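Local coordinates for periplasmic sugar-binding protein (Chloroflexus aurantiacus, PDB 4RXU) that binds D-glucose in the cleft between its two lobes and probably serves as the sugar receptor of an ABC-type transporter, at residues R44-D48 / K298-V304. Sequence-based numbering, arbitrary orientation.
Sequences RWIQD and KDVRTLV. With BGC (beta-D-glucopyranose), chain C.
Two cations, Arg-44 and Lys-298, converge on one hydroxyl of the bound glucose, with Arg-44 NH2 and Lys-298 NZ 3.7 Å apart. Arg-44 NH2 donates to O3 of the sugar at 2.9 Å, near the guanidinium plane, while Lys-298 NZ bridges sugar O2 and O3, at 2.9 Å from O2. A salt bridge of NH2 with Asp-118 probably offsets part of the paired charge; NZ has a further hydrogen bond with Gln-277 OE1. A second shell fixes the arginine. Its chain, CG anti to the backbone N (chi1 166°) and bent at chi2, runs forward along its own helix to Asp-48, which NE and NH1 grip side-on, through the syn lone pair of each oxygen. Arg-44 NH1 to Asp-48 OD2 is the straighter bond (2.9 Å, 166°); OD2 also has a hydrogen bond with Tyr-117 OH. Trp-45 CZ3 lies over one guanidinium face, 3.7 Å above the plane. Helix 300-315 seals this ion pair with hydrocarbon: Val-300 CG1 sits 3.5 Å from Asp-48 OD2, its CG2 lies near Arg-44 NE, and Leu-303 CD2 meets the guanidinium edge 3.3 Å from Arg-44 NH1. A methionine in place of Arg-44 would probably leave Asp-48 without its cationic mate and sugar O3 with one donor fewer. No direct hydrogen bond joins 44-48 to 298-304; the link runs through the shared sugar O3 and van der Waals contacts. Such layering, with polar side chains on the hydroxyls and a second shell holding them, is characteristic of the interlobe sugar site of periplasmic binding proteins.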
ATOM      1  N   ARG A  44      -2.338   8.560   0.758  1.00  7.55           N
ATOM      2  CA  ARG A  44      -2.119   7.902  -0.524  1.00  7.02           C
ATOM      3  C   ARG A  44      -3.139   8.367  -1.554  1.00  7.97           C
ATOM      4  O   ARG A  44      -2.766   8.692  -2.681  1.00  8.02           O
ATOM      5  CB  ARG A  44      -2.181   6.376  -0.379  1.00  7.89           C
ATOM      6  CG  ARG A  44      -2.292   5.599  -1.692  1.00  8.43           C
ATOM      7  CD  ARG A  44      -1.166   5.843  -2.688  1.00  8.06           C
ATOM      8  NE  ARG A  44      -1.626   5.418  -4.001  1.00  9.67           N
ATOM      9  CZ  ARG A  44      -1.658   4.171  -4.463  1.00  8.83           C
ATOM     10  NH1 ARG A  44      -2.223   3.934  -5.648  1.00  8.76           N
ATOM     11  NH2 ARG A  44      -1.130   3.155  -3.791  1.00  9.86           N
ATOM     12  N   TRP A  45      -4.418   8.416  -1.151  1.00  8.31           N
ATOM     13  CA  TRP A  45      -5.484   8.649  -2.141  1.00  9.29           C
ATOM     14  C   TRP A  45      -5.540  10.079  -2.651  1.00  9.11           C
ATOM     15  O   TRP A  45      -6.111  10.325  -3.705  1.00  8.68           O
ATOM     16  CB  TRP A  45      -6.863   8.146  -1.667  1.00  9.75           C
ATOM     17  CG  TRP A  45      -6.669   6.792  -1.092  1.00  8.71           C
ATOM     18  CD1 TRP A  45      -6.752   6.459   0.207  1.00  8.15           C
ATOM     19  CD2 TRP A  45      -6.137   5.640  -1.771  1.00  7.95           C
ATOM     20  NE1 TRP A  45      -6.345   5.154   0.396  1.00 10.21           N
ATOM     21  CE2 TRP A  45      -5.967   4.635  -0.811  1.00  7.80           C
ATOM     22  CE3 TRP A  45      -5.814   5.358  -3.097  1.00  8.15           C
ATOM     23  CZ2 TRP A  45      -5.461   3.386  -1.126  1.00 10.21           C
ATOM     24  CZ3 TRP A  45      -5.325   4.115  -3.408  1.00  8.93           C
ATOM     25  CH2 TRP A  45      -5.154   3.146  -2.434  1.00  7.88           C
ATOM     26  N   ILE A  46      -4.929  10.998  -1.919  1.00  9.32           N
ATOM     27  CA  ILE A  46      -4.736  12.354  -2.402  1.00 11.22           C
ATOM     28  C   ILE A  46      -3.789  12.354  -3.607  1.00  9.53           C
ATOM     29  O   ILE A  46      -4.004  13.107  -4.561  1.00 10.99           O
ATOM     30  CB  ILE A  46      -4.226  13.269  -1.268  1.00 12.13           C
ATOM     31  CG1 ILE A  46      -5.118  13.165  -0.020  1.00 11.65           C
ATOM     32  CG2 ILE A  46      -4.172  14.706  -1.742  1.00 12.15           C
ATOM     33  CD1 ILE A  46      -6.571  13.515  -0.224  1.00 19.65           C
ATOM     34  N   GLN A  47      -2.766  11.494  -3.580  1.00  8.71           N
ATOM     35  CA  GLN A  47      -1.877  11.362  -4.737  1.00  9.81           C
ATOM     36  C   GLN A  47      -2.686  10.906  -5.955  1.00  9.17           C
ATOM     37  O   GLN A  47      -2.637  11.517  -7.030  1.00 11.41           O
ATOM     38  CB  GLN A  47      -0.739  10.393  -4.484  1.00 10.85           C
ATOM     39  CG  GLN A  47       0.244  10.772  -3.382  1.00  9.93           C
ATOM     40  CD  GLN A  47       1.561  10.038  -3.573  1.00  9.07           C
ATOM     41  OE1 GLN A  47       2.159  10.082  -4.667  1.00 11.06           O
ATOM     42  NE2 GLN A  47       2.014   9.345  -2.535  1.00 11.54           N
ATOM     43  N   ASP A  48      -3.454   9.828  -5.794  1.00  8.58           N
ATOM     44  CA  ASP A  48      -4.244   9.350  -6.935  1.00  9.41           C
ATOM     45  C   ASP A  48      -5.255  10.386  -7.411  1.00  8.86           C
ATOM     46  O   ASP A  48      -5.413  10.557  -8.608  1.00 10.43           O
ATOM     47  CB  ASP A  48      -4.952   8.035  -6.628  1.00  8.35           C
ATOM     48  CG  ASP A  48      -3.989   6.969  -6.185  1.00 10.26           C
ATOM     49  OD1 ASP A  48      -3.441   7.134  -5.076  1.00 14.10           O
ATOM     50  OD2 ASP A  48      -3.759   5.998  -6.955  1.00 10.14           O
ATOM     51  N   LYS A 298       6.013   3.900  -5.750  1.00  7.80           N
ATOM     52  CA  LYS A 298       4.983   3.335  -6.613  1.00  7.55           C
ATOM     53  C   LYS A 298       4.468   4.471  -7.498  1.00  6.62           C
ATOM     54  O   LYS A 298       3.844   5.404  -6.996  1.00  8.00           O
ATOM     55  CB  LYS A 298       3.861   2.714  -5.768  1.00  8.12           C
ATOM     56  CG  LYS A 298       4.371   1.844  -4.616  1.00  7.86           C
ATOM     57  CD  LYS A 298       3.376   0.871  -4.035  1.00  9.31           C
ATOM     58  CE  LYS A 298       2.118   1.563  -3.565  1.00  8.60           C
ATOM     59  NZ  LYS A 298       1.297   0.598  -2.779  1.00  7.34           N
ATOM     60  N   ASP A 299       4.806   4.438  -8.785  1.00  7.28           N
ATOM     61  CA  ASP A 299       4.550   5.576  -9.645  1.00  7.17           C
ATOM     62  C   ASP A 299       3.066   5.652  -9.964  1.00  8.16           C
ATOM     63  O   ASP A 299       2.572   4.996 -10.870  1.00  9.21           O
ATOM     64  CB  ASP A 299       5.419   5.491 -10.909  1.00  7.93           C
ATOM     65  CG  ASP A 299       5.447   6.773 -11.700  1.00  9.86           C
ATOM     66  OD1 ASP A 299       4.497   7.591 -11.573  1.00  9.81           O
ATOM     67  OD2 ASP A 299       6.430   6.957 -12.454  1.00 11.51           O
ATOM     68  N   VAL A 300       2.373   6.470  -9.180  1.00  6.21           N
ATOM     69  CA  VAL A 300       0.936   6.672  -9.329  1.00  7.37           C
ATOM     70  C   VAL A 300       0.566   7.219 -10.700  1.00  7.51           C
ATOM     71  O   VAL A 300      -0.542   7.001 -11.177  1.00  8.88           O
ATOM     72  CB  VAL A 300       0.387   7.553  -8.172  1.00  9.70           C
ATOM     73  CG1 VAL A 300      -1.093   7.856  -8.370  1.00 11.99           C
ATOM     74  CG2 VAL A 300       0.581   6.868  -6.824  1.00 11.42           C
ATOM     75  N   ARG A 301       1.474   7.924 -11.362  1.00  8.00           N
ATOM     76  CA  ARG A 301       1.186   8.340 -12.742  1.00  9.35           C
ATOM     77  C   ARG A 301       0.920   7.142 -13.661  1.00  7.69           C
ATOM     78  O   ARG A 301       0.031   7.174 -14.514  1.00  9.06           O
ATOM     79  CB  ARG A 301       2.343   9.168 -13.333  1.00 10.32           C
ATOM     80  CG  ARG A 301       2.705  10.379 -12.502  1.00  9.35           C
ATOM     81  CD  ARG A 301       3.945  11.059 -13.029  1.00  9.16           C
ATOM     82  NE  ARG A 301       5.102  10.188 -12.934  1.00  9.72           N
ATOM     83  CZ  ARG A 301       6.327  10.518 -13.309  1.00 10.39           C
ATOM     84  NH1 ARG A 301       6.564  11.720 -13.838  1.00 12.11           N
ATOM     85  NH2 ARG A 301       7.304   9.629 -13.180  1.00 11.21           N
ATOM     86  N   THR A 302       1.693   6.075 -13.459  1.00  8.02           N
ATOM     87  CA  THR A 302       1.514   4.873 -14.268  1.00  9.38           C
ATOM     88  C   THR A 302       0.202   4.165 -13.916  1.00  9.71           C
ATOM     89  O   THR A 302      -0.506   3.700 -14.797  1.00  9.64           O
ATOM     90  CB  THR A 302       2.679   3.893 -14.084  1.00  8.94           C
ATOM     91  OG1 THR A 302       3.906   4.592 -14.360  1.00 10.29           O
ATOM     92  CG2 THR A 302       2.560   2.677 -15.012  1.00 11.98           C
ATOM     93  N   LEU A 303      -0.109   4.088 -12.629  1.00  8.86           N
ATOM     94  CA  LEU A 303      -1.308   3.396 -12.183  1.00  8.47           C
ATOM     95  C   LEU A 303      -2.535   4.107 -12.765  1.00  8.72           C
ATOM     96  O   LEU A 303      -3.446   3.472 -13.319  1.00  7.86           O
ATOM     97  CB  LEU A 303      -1.364   3.366 -10.657  1.00  9.25           C
ATOM     98  CG  LEU A 303      -2.254   2.249 -10.087  1.00 10.48           C
ATOM     99  CD1 LEU A 303      -1.572   0.895 -10.186  1.00 10.87           C
ATOM    100  CD2 LEU A 303      -2.653   2.529  -8.648  1.00 12.04           C
ATOM    101  N   VAL A 304      -2.546   5.434 -12.650  1.00  7.01           N
ATOM    102  CA  VAL A 304      -3.634   6.235 -13.161  1.00  7.74           C
ATOM    103  C   VAL A 304      -3.790   6.033 -14.665  1.00  8.30           C
ATOM    104  O   VAL A 304      -4.901   5.819 -15.166  1.00  8.46           O
ATOM    105  CB  VAL A 304      -3.410   7.719 -12.804  1.00  9.95           C
ATOM    106  CG1 VAL A 304      -4.162   8.652 -13.745  1.00 10.59           C
ATOM    107  CG2 VAL A 304      -3.789   7.962 -11.344  1.00  8.36           C
TER
HETATM  108  C2  BGC C 402      -1.937   1.299  -0.784  1.00 11.07           C
HETATM  109  C3  BGC C 402      -0.757   2.002  -0.145  1.00 13.47           C
HETATM  110  C4  BGC C 402      -1.258   2.925   0.956  1.00 13.58           C
HETATM  111  C5  BGC C 402      -2.167   2.178   1.932  1.00 13.95           C
HETATM  112  C6  BGC C 402      -2.826   3.078   2.953  1.00 14.91           C
HETATM  113  C1  BGC C 402      -2.584   0.534   0.359  1.00 14.99           C
HETATM  114  O1  BGC C 402      -3.558  -0.367  -0.077  1.00 14.97           O
HETATM  115  O2  BGC C 402      -1.469   0.426  -1.817  1.00 11.61           O
HETATM  116  O3  BGC C 402      -0.078   2.735  -1.161  1.00 11.14           O
HETATM  117  O4  BGC C 402      -0.124   3.378   1.721  1.00 11.98           O
HETATM  118  O5  BGC C 402      -3.186   1.490   1.233  1.00 12.53           O
HETATM  119  O6  BGC C 402      -3.453   4.208   2.341  1.00 11.95           O